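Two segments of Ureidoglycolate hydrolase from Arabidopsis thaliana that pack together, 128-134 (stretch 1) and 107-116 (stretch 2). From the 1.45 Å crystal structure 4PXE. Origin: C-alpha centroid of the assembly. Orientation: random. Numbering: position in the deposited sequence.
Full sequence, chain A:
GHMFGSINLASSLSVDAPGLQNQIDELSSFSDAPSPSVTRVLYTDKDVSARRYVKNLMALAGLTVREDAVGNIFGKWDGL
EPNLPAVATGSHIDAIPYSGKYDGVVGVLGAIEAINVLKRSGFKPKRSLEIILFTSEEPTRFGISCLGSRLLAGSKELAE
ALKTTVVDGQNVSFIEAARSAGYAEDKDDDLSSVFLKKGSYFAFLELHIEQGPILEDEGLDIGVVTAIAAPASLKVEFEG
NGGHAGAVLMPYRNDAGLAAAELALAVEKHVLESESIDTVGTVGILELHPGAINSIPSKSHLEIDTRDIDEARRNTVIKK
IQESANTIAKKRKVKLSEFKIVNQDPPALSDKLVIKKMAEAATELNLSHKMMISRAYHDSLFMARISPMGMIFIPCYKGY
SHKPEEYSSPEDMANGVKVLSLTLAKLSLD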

# COMPACT_ATOMS: atom_id res chain seq x y z
N SER A 128 -13.52 -9.20 45.16
CA SER A 128 -12.78 -8.09 44.60
C SER A 128 -13.33 -7.76 43.23
O SER A 128 -13.93 -8.61 42.57
CB SER A 128 -11.29 -8.43 44.47
OG SER A 128 -10.75 -8.69 45.76
N LEU A 129 -13.13 -6.51 42.81
CA LEU A 129 -13.42 -6.11 41.45
C LEU A 129 -12.11 -5.83 40.74
O LEU A 129 -11.21 -5.22 41.32
CB LEU A 129 -14.32 -4.87 41.43
CG LEU A 129 -15.62 -4.95 42.23
CD1 LEU A 129 -16.38 -3.64 42.09
CD2 LEU A 129 -16.48 -6.13 41.78
N GLU A 130 -11.99 -6.27 39.49
CA GLU A 130 -10.75 -6.03 38.76
C GLU A 130 -11.00 -5.56 37.34
O GLU A 130 -11.74 -6.20 36.59
CB GLU A 130 -9.85 -7.28 38.78
CG GLU A 130 -8.44 -7.03 38.25
CD GLU A 130 -7.46 -8.13 38.65
OE1 GLU A 130 -7.78 -9.32 38.45
OE2 GLU A 130 -6.38 -7.80 39.18
N ILE A 131 -10.38 -4.44 36.99
CA ILE A 131 -10.47 -3.87 35.65
C ILE A 131 -9.31 -4.37 34.82
O ILE A 131 -8.15 -4.34 35.26
CB ILE A 131 -10.42 -2.34 35.69
CG1 ILE A 131 -11.54 -1.79 36.56
CG2 ILE A 131 -10.50 -1.78 34.26
CD1 ILE A 131 -11.56 -0.29 36.61
N ILE A 132 -9.61 -4.84 33.61
CA ILE A 132 -8.58 -5.31 32.70
C ILE A 132 -8.51 -4.40 31.48
O ILE A 132 -9.50 -4.18 30.79
CB ILE A 132 -8.87 -6.75 32.20
CG1 ILE A 132 -9.03 -7.72 33.37
CG2 ILE A 132 -7.75 -7.21 31.29
CD1 ILE A 132 -9.47 -9.10 32.96
N LEU A 133 -7.33 -3.84 31.25
CA LEU A 133 -7.03 -3.21 29.97
C LEU A 133 -6.30 -4.26 29.15
O LEU A 133 -5.14 -4.55 29.41
CB LEU A 133 -6.17 -1.96 30.15
CG LEU A 133 -5.54 -1.38 28.89
CD1 LEU A 133 -6.57 -1.16 27.78
CD2 LEU A 133 -4.82 -0.07 29.20
N PHE A 134 -6.99 -4.86 28.19
CA PHE A 134 -6.36 -5.86 27.35
C PHE A 134 -5.27 -5.21 26.50
O PHE A 134 -5.41 -4.06 26.07
CB PHE A 134 -7.41 -6.57 26.49
CG PHE A 134 -8.40 -7.35 27.31
CD1 PHE A 134 -8.12 -8.65 27.70
CD2 PHE A 134 -9.59 -6.77 27.73
CE1 PHE A 134 -9.02 -9.36 28.48
CE2 PHE A 134 -10.50 -7.49 28.50
CZ PHE A 134 -10.21 -8.78 28.88
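Stretch 2 107-116: GVLGAIEAIN

Helix 107-116 packed on strand 129-133 of ureidoglycolate hydrolase. The helical residues belong to a longer helix that extends beyond the stretch at both ends, and they run nearly antiparallel to the strand: the N-to-C directions differ by 162° (signed crossing angle -162°), and the axes approach to 8.8 Å. The register therefore descends along the helix as it rises along the strand, with Leu 129 facing Ile 115, Ile 131 facing Ala 111 and Leu 133 facing Val 108. The two backbones converge in that order, the CA-CA distance falling from 8.3 Å between Leu 129 and Ile 115 to 6.6 Å between Ile 131 and Ala 111 and 6.4 Å between Leu 133 and Val 108.

Ile 131 is the centre of the contact and has the largest covered area, 97 Å². Its CA-to-CB bond points toward the helix, and the m, t rotamer carries CD1 of Ile 131 to 3.6 Å from CG1 of Ile 115 and 3.7 Å from CG1 of Ile 112. CD1 of Ile 131 also lies 3.5 Å from the backbone O of Ala 111, an oxygen already engaged by Ile 115 N within the helix (N to O, 3.1 Å). The CB of Ala 111 lies 3.9 Å from CG2 of Ile 131 and 4.0 Å from CD1 of Ile 131. Ile 115, in the m, m rotamer, also reaches Leu 129, its CD1 4.0 Å from CD1 of Leu 129. At the other end of the contact Val 108 covers Leu 133, with CG2 of Val 108 3.9 Å from CD1 of Leu 133, although both CA-to-CB bonds point sideways. Strand alternation turns Glu 130 and Ile 132 away from the helix. No hydrogen bond crosses the interface; the 316 Å² buried here, both sides summed, rests on apolar packing.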

# COMPACT_ATOMS: atom_id res chain seq x y z
N GLY A 107 -15.36 0.98 27.40
CA GLY A 107 -15.31 -0.09 28.39
C GLY A 107 -14.09 -0.08 29.30
O GLY A 107 -14.06 -0.80 30.30
N VAL A 108 -13.09 0.74 28.97
CA VAL A 108 -11.93 0.90 29.84
C VAL A 108 -12.11 2.12 30.75
O VAL A 108 -12.12 1.99 31.99
CB VAL A 108 -10.61 1.02 29.03
CG1 VAL A 108 -9.43 1.29 29.97
CG2 VAL A 108 -10.35 -0.24 28.22
N LEU A 109 -12.27 3.30 30.16
CA LEU A 109 -12.55 4.50 30.94
C LEU A 109 -13.86 4.39 31.70
O LEU A 109 -13.98 4.85 32.85
CB LEU A 109 -12.54 5.75 30.07
CG LEU A 109 -11.21 6.06 29.38
CD1 LEU A 109 -11.29 7.33 28.55
CD2 LEU A 109 -10.09 6.19 30.39
N GLY A 110 -14.85 3.74 31.09
CA GLY A 110 -16.13 3.55 31.73
C GLY A 110 -16.05 2.58 32.90
O GLY A 110 -16.78 2.73 33.88
N ALA A 111 -15.15 1.60 32.83
CA ALA A 111 -14.97 0.67 33.94
C ALA A 111 -14.32 1.39 35.12
O ALA A 111 -14.69 1.16 36.28
CB ALA A 111 -14.14 -0.53 33.52
N ILE A 112 -13.35 2.24 34.83
CA ILE A 112 -12.71 3.03 35.89
C ILE A 112 -13.75 3.97 36.51
O ILE A 112 -13.83 4.08 37.74
CB ILE A 112 -11.48 3.81 35.36
CG1 ILE A 112 -10.43 2.82 34.85
CG2 ILE A 112 -10.90 4.68 36.47
CD1 ILE A 112 -9.25 3.47 34.15
N GLU A 113 -14.58 4.59 35.68
CA GLU A 113 -15.65 5.44 36.20
C GLU A 113 -16.64 4.63 37.05
O GLU A 113 -17.12 5.12 38.06
CB GLU A 113 -16.36 6.21 35.08
CG GLU A 113 -17.53 7.10 35.55
CD GLU A 113 -17.10 8.27 36.45
OE1 GLU A 113 -15.89 8.56 36.57
OE2 GLU A 113 -18.01 8.90 37.05
N ALA A 114 -16.90 3.39 36.66
CA ALA A 114 -17.77 2.52 37.45
C ALA A 114 -17.21 2.27 38.85
O ALA A 114 -17.97 2.26 39.84
CB ALA A 114 -17.99 1.20 36.73
N ILE A 115 -15.90 2.09 38.96
CA ILE A 115 -15.26 1.94 40.26
C ILE A 115 -15.44 3.21 41.09
O ILE A 115 -15.83 3.16 42.26
CB ILE A 115 -13.75 1.64 40.12
CG1 ILE A 115 -13.54 0.26 39.52
CG2 ILE A 115 -13.05 1.74 41.46
CD1 ILE A 115 -14.09 -0.86 40.33
N ASN A 116 -15.18 4.35 40.47
CA ASN A 116 -15.33 5.63 41.16
C ASN A 116 -16.77 5.90 41.60
O ASN A 116 -17.00 6.41 42.70
CB ASN A 116 -14.76 6.76 40.29
CG ASN A 116 -13.23 6.71 40.22
OD1 ASN A 116 -12.58 6.40 41.22
ND2 ASN A 116 -12.67 6.99 39.06